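Local coordinates for protein probable transcriptional regulator (Rhodococcus jostii, PDB 3HIM) that probably acts as a TetR-family transcriptional regulator, binding DNA through a helix-turn-helix motif, at residues B[94-99]-B[137-142]; B[170-175]-B[189-194]. All blocks are in the same frame, centred on the assembly; numbering follows the deposited sequence.

Interaction 1 (B[94-99]-B[137-142])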
loop_
_atom_site.group_PDB
_atom_site.type_symbol
_atom_site.label_atom_id
_atom_site.label_comp_id
_atom_site.label_asym_id
_atom_site.label_seq_id
_atom_site.Cartn_x
_atom_site.Cartn_y
_atom_site.Cartn_z
ATOM N N MET B 94 -19.704 -5.993 5.211
ATOM C CA MET B 94 -19.543 -4.824 6.062
ATOM C C MET B 94 -18.633 -5.155 7.252
ATOM O O MET B 94 -17.739 -4.382 7.606
ATOM C CB MET B 94 -20.898 -4.307 6.563
ATOM C CG MET B 94 -21.824 -3.722 5.471
ATOM S SD MET B 94 -23.529 -3.351 6.013
ATOM C CE MET B 94 -23.247 -2.712 7.663
ATOM N N SER B 95 -18.855 -6.314 7.858
ATOM C CA SER B 95 -18.218 -6.638 9.134
ATOM C C SER B 95 -16.730 -6.927 8.971
ATOM O O SER B 95 -15.879 -6.429 9.736
ATOM C CB SER B 95 -18.916 -7.854 9.772
ATOM O OG SER B 95 -18.376 -8.127 11.048
ATOM N N THR B 96 -16.428 -7.744 7.971
ATOM C CA THR B 96 -15.052 -8.127 7.719
ATOM C C THR B 96 -14.241 -6.957 7.169
ATOM O O THR B 96 -13.084 -6.804 7.564
ATOM C CB THR B 96 -14.951 -9.293 6.756
ATOM O OG1 THR B 96 -15.695 -8.978 5.569
ATOM C CG2 THR B 96 -15.485 -10.578 7.412
ATOM N N VAL B 97 -14.834 -6.158 6.255
ATOM C CA VAL B 97 -14.160 -4.946 5.749
ATOM C C VAL B 97 -13.869 -3.958 6.899
ATOM O O VAL B 97 -12.730 -3.485 7.038
ATOM C CB VAL B 97 -14.925 -4.238 4.566
ATOM C CG1 VAL B 97 -14.267 -2.897 4.220
ATOM C CG2 VAL B 97 -14.940 -5.129 3.320
ATOM N N THR B 98 -14.878 -3.679 7.729
ATOM C CA THR B 98 -14.668 -2.882 8.943
ATOM C C THR B 98 -13.474 -3.377 9.798
ATOM O O THR B 98 -12.564 -2.595 10.105
ATOM C CB THR B 98 -15.929 -2.838 9.839
ATOM O OG1 THR B 98 -17.008 -2.301 9.076
ATOM C CG2 THR B 98 -15.697 -1.965 11.097
ATOM N N ALA B 99 -13.497 -4.652 10.186
ATOM C CA ALA B 99 -12.395 -5.253 10.965
ATOM C C ALA B 99 -11.071 -5.195 10.222
ATOM O O ALA B 99 -10.030 -4.910 10.799
ATOM C CB ALA B 99 -12.719 -6.696 11.326
ATOM N N THR B 137 -7.188 -13.365 1.904
ATOM C CA THR B 137 -7.965 -12.995 0.728
ATOM C C THR B 137 -9.188 -13.903 0.606
ATOM O O THR B 137 -10.273 -13.428 0.280
ATOM C CB THR B 137 -7.121 -13.086 -0.574
ATOM O OG1 THR B 137 -5.994 -12.227 -0.459
ATOM C CG2 THR B 137 -7.931 -12.649 -1.805
ATOM N N LYS B 138 -9.009 -15.198 0.877
ATOM C CA LYS B 138 -10.088 -16.172 0.716
ATOM C C LYS B 138 -11.319 -15.880 1.616
ATOM O O LYS B 138 -12.452 -16.257 1.269
ATOM C CB LYS B 138 -9.578 -17.615 0.911
ATOM N N VAL B 139 -11.090 -15.197 2.748
ATOM C CA VAL B 139 -12.192 -14.785 3.635
ATOM C C VAL B 139 -13.130 -13.875 2.870
ATOM O O VAL B 139 -14.359 -13.983 2.977
ATOM C CB VAL B 139 -11.710 -14.066 4.925
ATOM C CG1 VAL B 139 -12.916 -13.514 5.731
ATOM C CG2 VAL B 139 -10.868 -15.010 5.788
ATOM N N PHE B 140 -12.546 -12.990 2.075
ATOM C CA PHE B 140 -13.356 -12.069 1.303
ATOM C C PHE B 140 -13.978 -12.776 0.103
ATOM O O PHE B 140 -15.155 -12.582 -0.172
ATOM C CB PHE B 140 -12.573 -10.806 0.901
ATOM C CG PHE B 140 -12.256 -9.886 2.070
ATOM C CD1 PHE B 140 -13.274 -9.206 2.741
ATOM C CD2 PHE B 140 -10.939 -9.691 2.488
ATOM C CE1 PHE B 140 -12.988 -8.348 3.823
ATOM C CE2 PHE B 140 -10.646 -8.849 3.560
ATOM C CZ PHE B 140 -11.670 -8.172 4.234
ATOM N N THR B 141 -13.215 -13.619 -0.590
ATOM C CA THR B 141 -13.774 -14.302 -1.761
ATOM C C THR B 141 -14.967 -15.197 -1.384
ATOM O O THR B 141 -15.964 -15.225 -2.114
ATOM C CB THR B 141 -12.699 -15.074 -2.614
ATOM O OG1 THR B 141 -12.068 -16.057 -1.806
ATOM C CG2 THR B 141 -11.625 -14.152 -3.100
ATOM N N ARG B 142 -14.879 -15.890 -0.243
ATOM C CA ARG B 142 -15.994 -16.692 0.256
ATOM C C ARG B 142 -17.256 -15.830 0.448
ATOM O O ARG B 142 -18.334 -16.192 -0.023
ATOM C CB ARG B 142 -15.620 -17.420 1.556
#

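Interaction 2 (B[170-175]-B[189-194])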
loop_
_atom_site.group_PDB
_atom_site.type_symbol
_atom_site.label_atom_id
_atom_site.label_comp_id
_atom_site.label_asym_id
_atom_site.label_seq_id
_atom_site.Cartn_x
_atom_site.Cartn_y
_atom_site.Cartn_z
ATOM N N ILE B 170 -4.613 -3.108 3.157
ATOM C CA ILE B 170 -3.172 -3.115 3.287
ATOM C C ILE B 170 -2.564 -1.732 3.061
ATOM O O ILE B 170 -1.630 -1.354 3.765
ATOM C CB ILE B 170 -2.543 -4.118 2.307
ATOM C CG1 ILE B 170 -2.814 -5.553 2.784
ATOM C CG2 ILE B 170 -1.032 -3.838 2.145
ATOM C CD1 ILE B 170 -2.643 -6.622 1.683
ATOM N N ASP B 171 -3.096 -0.970 2.099
ATOM C CA ASP B 171 -2.516 0.339 1.803
ATOM C C ASP B 171 -2.824 1.381 2.878
ATOM O O ASP B 171 -2.089 2.338 3.044
ATOM C CB ASP B 171 -2.930 0.849 0.427
ATOM C CG ASP B 171 -2.066 2.011 -0.041
ATOM O OD1 ASP B 171 -0.841 1.828 -0.275
ATOM O OD2 ASP B 171 -2.618 3.117 -0.178
ATOM N N VAL B 172 -3.915 1.181 3.609
ATOM C CA VAL B 172 -4.213 2.004 4.779
ATOM C C VAL B 172 -2.990 2.051 5.700
ATOM O O VAL B 172 -2.701 3.073 6.297
ATOM C CB VAL B 172 -5.470 1.464 5.545
ATOM C CG1 VAL B 172 -5.537 1.975 7.013
ATOM C CG2 VAL B 172 -6.783 1.767 4.769
ATOM N N SER B 173 -2.258 0.950 5.819
ATOM C CA SER B 173 -1.111 0.932 6.737
ATOM C C SER B 173 0.014 1.859 6.269
ATOM O O SER B 173 0.853 2.271 7.064
ATOM C CB SER B 173 -0.587 -0.490 6.975
ATOM O OG SER B 173 -1.575 -1.276 7.613
ATOM N N ARG B 174 0.013 2.182 4.977
ATOM C CA ARG B 174 0.984 3.108 4.399
ATOM C C ARG B 174 0.622 4.554 4.689
ATOM O O ARG B 174 1.446 5.279 5.214
ATOM C CB ARG B 174 1.106 2.909 2.880
ATOM C CG ARG B 174 2.199 3.775 2.204
ATOM C CD ARG B 174 2.183 3.619 0.661
ATOM N NE ARG B 174 0.855 3.948 0.136
ATOM C CZ ARG B 174 0.394 5.181 -0.028
ATOM N NH1 ARG B 174 1.165 6.242 0.239
ATOM N NH2 ARG B 174 -0.837 5.363 -0.471
ATOM N N TRP B 175 -0.606 4.967 4.360
ATOM C CA TRP B 175 -0.947 6.409 4.363
ATOM C C TRP B 175 -1.593 6.909 5.639
ATOM O O TRP B 175 -1.632 8.111 5.875
ATOM C CB TRP B 175 -1.832 6.809 3.162
ATOM C CG TRP B 175 -3.182 6.104 3.114
ATOM C CD1 TRP B 175 -3.507 4.998 2.362
ATOM C CD2 TRP B 175 -4.372 6.458 3.830
ATOM N NE1 TRP B 175 -4.819 4.632 2.584
ATOM C CE2 TRP B 175 -5.378 5.516 3.468
ATOM C CE3 TRP B 175 -4.692 7.469 4.742
ATOM C CZ2 TRP B 175 -6.672 5.565 3.989
ATOM C CZ3 TRP B 175 -5.984 7.507 5.271
ATOM C CH2 TRP B 175 -6.960 6.565 4.884
ATOM N N ALA B 189 -15.823 2.924 7.475
ATOM C CA ALA B 189 -17.195 3.149 7.040
ATOM C C ALA B 189 -17.219 3.531 5.569
ATOM O O ALA B 189 -18.040 3.022 4.802
ATOM C CB ALA B 189 -17.880 4.229 7.894
ATOM N N ARG B 190 -16.315 4.426 5.179
ATOM C CA ARG B 190 -16.173 4.812 3.771
ATOM C C ARG B 190 -15.835 3.631 2.857
ATOM O O ARG B 190 -16.389 3.499 1.750
ATOM C CB ARG B 190 -15.113 5.894 3.639
ATOM C CG ARG B 190 -15.651 7.242 3.268
ATOM C CD ARG B 190 -16.420 7.914 4.360
ATOM N NE ARG B 190 -17.785 7.391 4.528
ATOM C CZ ARG B 190 -18.471 7.562 5.651
ATOM N NH1 ARG B 190 -17.914 8.251 6.640
ATOM N NH2 ARG B 190 -19.685 7.059 5.795
ATOM N N TYR B 191 -14.954 2.760 3.335
ATOM C CA TYR B 191 -14.485 1.641 2.538
ATOM C C TYR B 191 -15.530 0.553 2.496
ATOM O O TYR B 191 -15.639 -0.168 1.504
ATOM C CB TYR B 191 -13.159 1.116 3.073
ATOM C CG TYR B 191 -11.962 1.855 2.528
ATOM C CD1 TYR B 191 -12.100 3.061 1.821
ATOM C CD2 TYR B 191 -10.679 1.361 2.735
ATOM C CE1 TYR B 191 -10.977 3.726 1.313
ATOM C CE2 TYR B 191 -9.566 2.013 2.254
ATOM C CZ TYR B 191 -9.700 3.186 1.547
ATOM O OH TYR B 191 -8.538 3.795 1.073
ATOM N N VAL B 192 -16.312 0.442 3.563
ATOM C CA VAL B 192 -17.471 -0.458 3.526
ATOM C C VAL B 192 -18.448 -0.075 2.398
ATOM O O VAL B 192 -18.877 -0.936 1.631
ATOM C CB VAL B 192 -18.204 -0.502 4.873
ATOM C CG1 VAL B 192 -19.573 -1.133 4.709
ATOM C CG2 VAL B 192 -17.372 -1.279 5.888
ATOM N N GLU B 193 -18.787 1.214 2.297
ATOM C CA GLU B 193 -19.693 1.691 1.236
ATOM C C GLU B 193 -19.163 1.341 -0.154
ATOM O O GLU B 193 -19.927 0.936 -1.052
ATOM C CB GLU B 193 -19.890 3.199 1.338
ATOM C CG GLU B 193 -20.709 3.595 2.556
ATOM C CD GLU B 193 -20.440 5.022 2.991
ATOM O OE1 GLU B 193 -19.649 5.730 2.311
ATOM O OE2 GLU B 193 -21.011 5.422 4.024
ATOM N N LEU B 194 -17.852 1.512 -0.317
ATOM C CA LEU B 194 -17.215 1.281 -1.618
ATOM C C LEU B 194 -17.136 -0.207 -1.976
ATOM O O LEU B 194 -17.366 -0.568 -3.127
ATOM C CB LEU B 194 -15.846 1.959 -1.684
ATOM C CG LEU B 194 -15.893 3.493 -1.644
ATOM C CD1 LEU B 194 -14.538 4.063 -1.160
ATOM C CD2 LEU B 194 -16.284 4.089 -3.003
HETATM O O HOH W 1 -6.366 2.346 1.196
#

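Interaction 1 (B[94-99]-B[137-142])
Thr-96 meets the ring of Phe-140 with its hydroxyl: OG1 lies 3.3 Å from Phe-140 CE1, while CB of the threonine is 3.7 Å from that same ring carbon. OG1 stands between the backbone N and the carbonyl carbon (chi1 53°), which lets it hydrogen-bond back to Arg-92 O one turn earlier and turns the methyl toward the other helix. That methyl, CG2, comes within 4.2 Å of Val-139 CG1, whose side chain also packs on Leu-76 and Ile-79 of helix 60-82. The two segments belong to helices 89-106 and 123-149 of the all-helical C-terminal domain of the TetR fold; they run nearly antiparallel, at 157°, with axes 10.8 Å apart, and the phenyl group bridges much of that spacing. Val-97 follows, crossing Phe-140 at about a right angle, with CG2 3.8 Å from CE1. Its backbone N sits in the plane of the ring at the edge, 3.8 Å from Phe-140 CE1. Tyr-100, one turn beyond Thr-96, packs edge-to-face with the same ring. Cut back to an alanine, Phe-140 would probably leave a gap between the helices, Thr-96 and Val-97 without their aromatic neighbour and Tyr-100 without its ring partner.

Interaction 2 (B[170-175]-B[189-194])
With CG of Tyr-191 anti to its carbonyl carbon (chi1 -86°), the phenol extends from helix 184-198 toward helix 158-175; Trp-175 answers with CG between its backbone N and carbonyl carbon (chi1 61°), which brings the indole near the phenol oxygen. The two segments stand well apart; their nearest CA atoms, of Val-172 and Tyr-191, are 10.5 Å from each other, and the tyrosine spans most of the distance. On its way the ring passes Val-172, whose CG2 lies 3.8 Å from Tyr-191 CE2. At the far end Tyr-191 OH is 3.9 Å from Trp-175 CZ2, and a water joins the two side chains: it accepts from Trp-175 NE1 at 3.1 Å and shares a hydrogen bond of 2.6 Å with Tyr-191 OH, lying in the plane of both rings. Beside the indole, Arg-174 grips Asp-171 side-on, NE to OD1 at 2.7 Å and NH2 to OD2 at 2.9 Å. Asp-171 OD2 also bonds Ser-167 OG of the second subunit, and Tyr-191 packs on Leu-163 of that subunit, placing this contact of the TetR C-terminal domain beside the dimer interface. The indole N-H and the phenol hydroxyl thus share one water and are linked through it instead of directly.

In the fold
Both interactions are buried and lie about 12 Å from the chain centre, their own centres 13 Å apart within the TetR C-terminal domain. They hold different helix pairs, yet helix 89-106 connects them: on it, Met-94, Val-97 and Thr-98 pack on Val-192 of helix 184-198, while Thr-96 and Val-97 serve interaction 1. Helices 123-149 and 158-175 are consecutive in the chain. Interaction 1 has no touch from the second subunit and is built on van der Waals packing round one phenyl ring. Interaction 2 buries less surface, 89 against 146 Å², includes a bridging water, and borders the second subunit, where its flanking polar groups find hydrogen-bond partners.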